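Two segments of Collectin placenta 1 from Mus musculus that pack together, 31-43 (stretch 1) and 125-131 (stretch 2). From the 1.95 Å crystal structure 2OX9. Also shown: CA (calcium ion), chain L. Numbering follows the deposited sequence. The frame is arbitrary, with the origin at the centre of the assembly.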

ATOM      1  N   LEU A  31       6.553  -8.309  -5.247  1.00 14.78           N
ATOM      2  CA  LEU A  31       7.753  -9.100  -5.486  1.00 17.27           C
ATOM      3  C   LEU A  31       9.022  -8.339  -5.116  1.00 17.94           C
ATOM      4  O   LEU A  31       9.964  -8.917  -4.581  1.00 17.53           O
ATOM      5  CB  LEU A  31       7.831  -9.488  -6.956  1.00 18.57           C
ATOM      6  CG  LEU A  31       8.932 -10.487  -7.287  1.00 20.66           C
ATOM      7  CD1 LEU A  31       8.391 -11.878  -7.019  1.00 25.26           C
ATOM      8  CD2 LEU A  31       9.361 -10.343  -8.752  1.00 21.96           C
ATOM      9  N   PHE A  32       9.037  -7.045  -5.422  1.00 16.22           N
ATOM     10  CA  PHE A  32      10.187  -6.191  -5.147  1.00 14.74           C
ATOM     11  C   PHE A  32      10.488  -6.140  -3.652  1.00 13.37           C
ATOM     12  O   PHE A  32      11.633  -6.303  -3.234  1.00 14.37           O
ATOM     13  CB  PHE A  32       9.905  -4.783  -5.671  1.00 15.82           C
ATOM     14  CG  PHE A  32      11.034  -3.821  -5.476  1.00 20.24           C
ATOM     15  CD1 PHE A  32      11.912  -3.544  -6.517  1.00 22.99           C
ATOM     16  CD2 PHE A  32      11.198  -3.156  -4.264  1.00 22.05           C
ATOM     17  CE1 PHE A  32      12.939  -2.606  -6.357  1.00 24.91           C
ATOM     18  CE2 PHE A  32      12.218  -2.220  -4.095  1.00 23.97           C
ATOM     19  CZ  PHE A  32      13.088  -1.946  -5.146  1.00 22.98           C
ATOM     20  N   CYS A  33       9.459  -5.898  -2.846  1.00 11.65           N
ATOM     21  CA  CYS A  33       9.635  -5.835  -1.401  1.00 15.11           C
ATOM     22  C   CYS A  33      10.082  -7.181  -0.830  1.00 15.04           C
ATOM     23  O   CYS A  33      10.852  -7.228   0.134  1.00 15.79           O
ATOM     24  CB  CYS A  33       8.333  -5.403  -0.707  1.00 13.80           C
ATOM     25  SG  CYS A  33       7.755  -3.716  -1.080  1.00 19.09           S
ATOM     26  N   GLU A  34       9.593  -8.273  -1.407  1.00 17.96           N
ATOM     27  CA  GLU A  34       9.971  -9.602  -0.926  1.00 20.85           C
ATOM     28  C   GLU A  34      11.464  -9.839  -1.153  1.00 21.80           C
ATOM     29  O   GLU A  34      12.134 -10.479  -0.339  1.00 20.91           O
ATOM     30  CB  GLU A  34       9.149 -10.681  -1.636  1.00 23.50           C
ATOM     31  CG  GLU A  34       7.656 -10.586  -1.357  1.00 27.51           C
ATOM     32  CD  GLU A  34       6.849 -11.606  -2.135  1.00 30.23           C
ATOM     33  OE1 GLU A  34       7.348 -12.071  -3.182  1.00 32.69           O
ATOM     34  OE2 GLU A  34       5.714 -11.927  -1.709  1.00 30.94           O
ATOM     35  N   ASP A  35      11.984  -9.309  -2.254  1.00 22.63           N
ATOM     36  CA  ASP A  35      13.400  -9.449  -2.577  1.00 23.84           C
ATOM     37  C   ASP A  35      14.262  -8.694  -1.571  1.00 23.45           C
ATOM     38  O   ASP A  35      15.458  -8.971  -1.441  1.00 23.57           O
ATOM     39  CB  ASP A  35      13.674  -8.924  -3.992  1.00 27.16           C
ATOM     40  CG  ASP A  35      15.146  -8.584  -4.226  1.00 31.03           C
ATOM     41  OD1 ASP A  35      15.628  -7.550  -3.704  1.00 32.48           O
ATOM     42  OD2 ASP A  35      15.828  -9.351  -4.936  1.00 31.09           O
ATOM     43  N   LYS A  36      13.650  -7.745  -0.865  1.00 20.11           N
ATOM     44  CA  LYS A  36      14.355  -6.940   0.135  1.00 20.42           C
ATOM     45  C   LYS A  36      14.069  -7.450   1.551  1.00 19.15           C
ATOM     46  O   LYS A  36      14.428  -6.805   2.533  1.00 23.46           O
ATOM     47  CB  LYS A  36      13.901  -5.477   0.053  1.00 21.77           C
ATOM     48  CG  LYS A  36      13.875  -4.881  -1.337  1.00 23.54           C
ATOM     49  CD  LYS A  36      15.247  -4.850  -1.974  1.00 25.20           C
ATOM     50  CE  LYS A  36      15.164  -4.327  -3.412  1.00 26.49           C
ATOM     51  NZ  LYS A  36      14.339  -5.221  -4.295  1.00 27.72           N
ATOM     52  N   SER A  37      13.423  -8.607   1.652  1.00 18.58           N
ATOM     53  CA  SER A  37      13.060  -9.173   2.944  1.00 15.96           C
ATOM     54  C   SER A  37      12.090  -8.215   3.646  1.00 15.98           C
ATOM     55  O   SER A  37      12.199  -7.961   4.844  1.00 13.73           O
ATOM     56  CB  SER A  37      14.303  -9.393   3.815  1.00 18.06           C
ATOM     57  OG  SER A  37      15.184 -10.331   3.217  1.00 18.53           O
ATOM     58  N   SER A  38      11.137  -7.695   2.881  1.00 12.74           N
ATOM     59  CA  SER A  38      10.132  -6.777   3.402  1.00 10.32           C
ATOM     60  C   SER A  38       8.800  -7.082   2.729  1.00 11.32           C
ATOM     61  O   SER A  38       8.721  -7.969   1.879  1.00 13.64           O
ATOM     62  CB  SER A  38      10.543  -5.324   3.116  1.00 11.67           C
ATOM     63  OG  SER A  38      10.612  -5.054   1.725  1.00 13.42           O
ATOM     64  N   HIS A  39       7.760  -6.345   3.104  1.00  9.74           N
ATOM     65  CA  HIS A  39       6.446  -6.536   2.505  1.00 11.82           C
ATOM     66  C   HIS A  39       5.828  -5.185   2.156  1.00 10.73           C
ATOM     67  O   HIS A  39       6.217  -4.158   2.715  1.00  9.38           O
ATOM     68  CB  HIS A  39       5.519  -7.285   3.471  1.00  7.87           C
ATOM     69  CG  HIS A  39       5.284  -6.567   4.762  1.00  8.92           C
ATOM     70  ND1 HIS A  39       4.380  -5.531   4.886  1.00  8.25           N
ATOM     71  CD2 HIS A  39       5.861  -6.711   5.978  1.00  7.83           C
ATOM     72  CE1 HIS A  39       4.415  -5.066   6.121  1.00 11.07           C
ATOM     73  NE2 HIS A  39       5.304  -5.766   6.805  1.00 11.02           N
ATOM     74  N   LEU A  40       4.899  -5.176   1.205  1.00 11.63           N
ATOM     75  CA  LEU A  40       4.222  -3.920   0.870  1.00 10.88           C
ATOM     76  C   LEU A  40       3.652  -3.458   2.208  1.00  9.67           C
ATOM     77  O   LEU A  40       3.075  -4.247   2.950  1.00 10.08           O
ATOM     78  CB  LEU A  40       3.115  -4.162  -0.150  1.00 13.23           C
ATOM     79  CG  LEU A  40       3.593  -4.282  -1.606  1.00 12.79           C
ATOM     80  CD1 LEU A  40       2.458  -4.784  -2.486  1.00 15.08           C
ATOM     81  CD2 LEU A  40       4.078  -2.918  -2.095  1.00 14.08           C
ATOM     82  N   VAL A  41       3.827  -2.180   2.513  1.00  8.53           N
ATOM     83  CA  VAL A  41       3.399  -1.605   3.785  1.00  8.73           C
ATOM     84  C   VAL A  41       1.998  -1.924   4.339  1.00  8.89           C
ATOM     85  O   VAL A  41       0.985  -1.891   3.621  1.00  8.78           O
ATOM     86  CB  VAL A  41       3.573  -0.045   3.754  1.00  4.30           C
ATOM     87  CG1 VAL A  41       2.407   0.605   2.990  1.00  2.76           C
ATOM     88  CG2 VAL A  41       3.666   0.494   5.168  1.00  2.99           C
ATOM     89  N   PHE A  42       1.966  -2.250   5.627  1.00  7.71           N
ATOM     90  CA  PHE A  42       0.717  -2.508   6.349  1.00 11.97           C
ATOM     91  C   PHE A  42       0.553  -1.282   7.245  1.00 11.47           C
ATOM     92  O   PHE A  42       1.393  -1.017   8.101  1.00 10.48           O
ATOM     93  CB  PHE A  42       0.818  -3.752   7.244  1.00 12.02           C
ATOM     94  CG  PHE A  42       1.059  -5.038   6.496  1.00 14.16           C
ATOM     95  CD1 PHE A  42       1.397  -6.199   7.193  1.00 14.53           C
ATOM     96  CD2 PHE A  42       0.962  -5.096   5.109  1.00 12.70           C
ATOM     97  CE1 PHE A  42       1.637  -7.387   6.526  1.00 12.49           C
ATOM     98  CE2 PHE A  42       1.202  -6.289   4.430  1.00 15.67           C
ATOM     99  CZ  PHE A  42       1.541  -7.438   5.145  1.00 14.77           C
ATOM    100  N   ILE A  43      -0.523  -0.534   7.054  1.00 12.91           N
ATOM    101  CA  ILE A  43      -0.745   0.670   7.856  1.00 14.02           C
ATOM    102  C   ILE A  43      -1.733   0.318   8.966  1.00 16.24           C
ATOM    103  O   ILE A  43      -2.930   0.192   8.719  1.00 17.81           O
ATOM    104  CB  ILE A  43      -1.290   1.803   6.968  1.00 13.04           C
ATOM    105  CG1 ILE A  43      -0.334   2.020   5.784  1.00 11.57           C
ATOM    106  CG2 ILE A  43      -1.435   3.092   7.780  1.00 13.58           C
ATOM    107  CD1 ILE A  43      -0.807   3.063   4.787  1.00 14.13           C
ATOM    108  N   ASN A 125       3.809   3.811  -7.610  1.00 11.04           N
ATOM    109  CA  ASN A 125       5.026   3.717  -6.813  1.00 11.62           C
ATOM    110  C   ASN A 125       4.548   2.822  -5.674  1.00 10.96           C
ATOM    111  O   ASN A 125       3.398   2.366  -5.686  1.00 11.58           O
ATOM    112  CB  ASN A 125       5.452   5.082  -6.259  1.00 11.88           C
ATOM    113  CG  ASN A 125       6.173   5.926  -7.284  1.00 14.32           C
ATOM    114  OD1 ASN A 125       5.597   6.314  -8.291  1.00 15.66           O
ATOM    115  ND2 ASN A 125       7.447   6.206  -7.034  1.00 16.66           N
ATOM    116  N   PHE A 126       5.402   2.559  -4.692  1.00  8.01           N
ATOM    117  CA  PHE A 126       4.985   1.699  -3.602  1.00  8.51           C
ATOM    118  C   PHE A 126       5.795   1.920  -2.334  1.00  8.71           C
ATOM    119  O   PHE A 126       6.755   2.695  -2.318  1.00  7.83           O
ATOM    120  CB  PHE A 126       5.074   0.224  -4.043  1.00  8.44           C
ATOM    121  CG  PHE A 126       6.434  -0.187  -4.534  1.00  7.54           C
ATOM    122  CD1 PHE A 126       7.398  -0.666  -3.651  1.00 10.58           C
ATOM    123  CD2 PHE A 126       6.750  -0.112  -5.891  1.00  8.28           C
ATOM    124  CE1 PHE A 126       8.658  -1.069  -4.118  1.00  6.17           C
ATOM    125  CE2 PHE A 126       7.997  -0.510  -6.363  1.00 10.05           C
ATOM    126  CZ  PHE A 126       8.954  -0.992  -5.473  1.00 12.34           C
ATOM    127  N   ILE A 127       5.400   1.237  -1.267  1.00  9.07           N
ATOM    128  CA  ILE A 127       6.095   1.380   0.006  1.00  8.73           C
ATOM    129  C   ILE A 127       6.361   0.015   0.628  1.00 10.46           C
ATOM    130  O   ILE A 127       5.437  -0.773   0.799  1.00  8.98           O
ATOM    131  CB  ILE A 127       5.246   2.185   1.020  1.00  9.13           C
ATOM    132  CG1 ILE A 127       4.819   3.524   0.413  1.00  9.98           C
ATOM    133  CG2 ILE A 127       6.056   2.415   2.299  1.00  5.23           C
ATOM    134  CD1 ILE A 127       3.797   4.248   1.248  1.00  6.98           C
ATOM    135  N   CYS A 128       7.619  -0.255   0.966  1.00 11.24           N
ATOM    136  CA  CYS A 128       7.984  -1.509   1.611  1.00 10.77           C
ATOM    137  C   CYS A 128       8.191  -1.258   3.095  1.00 10.92           C
ATOM    138  O   CYS A 128       8.586  -0.161   3.505  1.00  8.83           O
ATOM    139  CB  CYS A 128       9.284  -2.090   1.056  1.00 14.30           C
ATOM    140  SG  CYS A 128       9.351  -2.493  -0.714  1.00 20.21           S
ATOM    141  N   GLU A 129       7.941  -2.286   3.899  1.00  8.84           N
ATOM    142  CA  GLU A 129       8.102  -2.171   5.333  1.00 10.72           C
ATOM    143  C   GLU A 129       8.794  -3.409   5.903  1.00 11.88           C
ATOM    144  O   GLU A 129       8.553  -4.538   5.466  1.00 10.10           O
ATOM    145  CB  GLU A 129       6.734  -1.985   6.003  1.00 12.15           C
ATOM    146  CG  GLU A 129       6.782  -2.046   7.521  1.00 13.49           C
ATOM    147  CD  GLU A 129       5.420  -1.870   8.183  1.00 12.16           C
ATOM    148  OE1 GLU A 129       4.376  -2.118   7.537  1.00 16.73           O
ATOM    149  OE2 GLU A 129       5.397  -1.497   9.366  1.00 15.42           O
ATOM    150  N   LYS A 130       9.664  -3.193   6.877  1.00 13.92           N
ATOM    151  CA  LYS A 130      10.350  -4.307   7.515  1.00 15.84           C
ATOM    152  C   LYS A 130      10.902  -3.906   8.870  1.00 17.29           C
ATOM    153  O   LYS A 130      10.877  -2.740   9.242  1.00 15.40           O
ATOM    154  CB  LYS A 130      11.472  -4.852   6.627  1.00 17.19           C
ATOM    155  CG  LYS A 130      12.685  -3.945   6.437  1.00 15.34           C
ATOM    156  CD  LYS A 130      13.712  -4.674   5.573  1.00 18.50           C
ATOM    157  CE  LYS A 130      14.997  -3.883   5.383  1.00 19.54           C
ATOM    158  NZ  LYS A 130      15.989  -4.646   4.554  1.00 19.05           N
ATOM    159  N   GLU A 131      11.405  -4.894   9.600  1.00 19.30           N
ATOM    160  CA  GLU A 131      11.946  -4.670  10.927  1.00 24.46           C
ATOM    161  C   GLU A 131      13.371  -4.152  10.902  1.00 25.05           C
ATOM    162  O   GLU A 131      14.176  -4.566  10.083  1.00 25.22           O
ATOM    163  CB  GLU A 131      11.893  -5.973  11.726  1.00 25.53           C
ATOM    164  CG  GLU A 131      10.483  -6.457  11.982  1.00 29.84           C
ATOM    165  CD  GLU A 131      10.448  -7.777  12.710  1.00 32.78           C
ATOM    166  OE1 GLU A 131      11.146  -7.905  13.739  1.00 33.94           O
ATOM    167  OE2 GLU A 131       9.717  -8.680  12.258  1.00 36.38           O
TER
HETATM  168 CA    CA L 804       2.961  -1.338   9.740  1.00 15.06          CA
HETATM  169  O   HOH W   1       3.704  -1.491  11.845  1.00 23.42           O
HETATM  170  O   HOH W   2       2.853  -3.701   9.917  1.00 13.64           O

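Stretch 1 leaves a helix, turns through Lys-36 and Ser-37, and runs back as a short strand along stretch 2, which is strand throughout. The helix axis passes 8.6 Å from the strand axis at 30° to it, and the side chains of Phe-32, Cys-33 and Phe-126 fill the space between them. His-39 pairs with Glu-129 as an antiparallel hydrogen-bonded pair: His-39 N donates to Glu-129 O (3.1 Å) and Glu-129 N to His-39 O (2.8 Å). The next pair, Leu-40 with Cys-128, is non-hydrogen-bonded, and its CA atoms come to 4.5 Å. The ladder ends with Val-41 N donating to Ile-127 O at 2.7 Å. Between these bonds the chains touch through CA-H...O contacts, Cys-128 CA to His-39 O and Leu-40 CA to Ile-127 O, both 3.4 Å.

Phe-126 is the bump of stretch 2, and Phe-32, Cys-33 and Leu-40 line the hollow that receives it, so that rings and aliphatic groups bury apolar surface together. Phe-126 presents its ring edge to a face of Phe-32; the planes lie at 65° and Phe-32 CD2 reaches Phe-126 CE1 at 3.3 Å. Cys-33 SG approaches the Phe-126 ring obliquely, while Cys-128 SG sits at the edge of the Phe-32 ring. Leu-40 starts away from stretch 2, but its end comes nearer and sets CD2 3.8 Å from Phe-126 CB. The helix is pinned by the disulfide, Cys-33 SG to Cys-128 SG (2.0 Å, chi3 -86°), which ties it covalently to the strand. Farther along, Val-41 CB meets Ile-127 CG2 at 3.8 Å.

At the turn, Ser-38 CB packs 3.7 Å from Lys-130 CB, and Ser-38 OG lies 3.3 Å from Cys-128 CB while donating to Cys-33 O (2.7 Å), tying the turn back to the helix at Cys-33. The extended Lys-130 reaches over this bend; its NZ makes a weak hydrogen bond to Lys-36 O at 3.3 Å.

His-39 and Glu-129 point to the same side of the sheet. The imidazole is held by His-39 ND1 donating to Leu-40 O (2.7 Å). Glu-129, with chi1 and chi2 both t, extends past Val-41, whose CG2 is 3.6 Å from Glu-129 OE1, to accept a hydrogen bond from Phe-42 N at OE1 (3.1 Å). Its carboxylate also grips the calcium ion CA through Glu-129 OE1 (2.7 Å) and OE2 (2.5 Å). Phe-42 O binds CA at 2.3 Å, so the ion bridges two oxygens, Phe-42 O and Glu-129 OE1, that stand 3.2 Å apart without a hydrogen bond. Two waters and two ligand atoms from elsewhere in the structure also bind the ion.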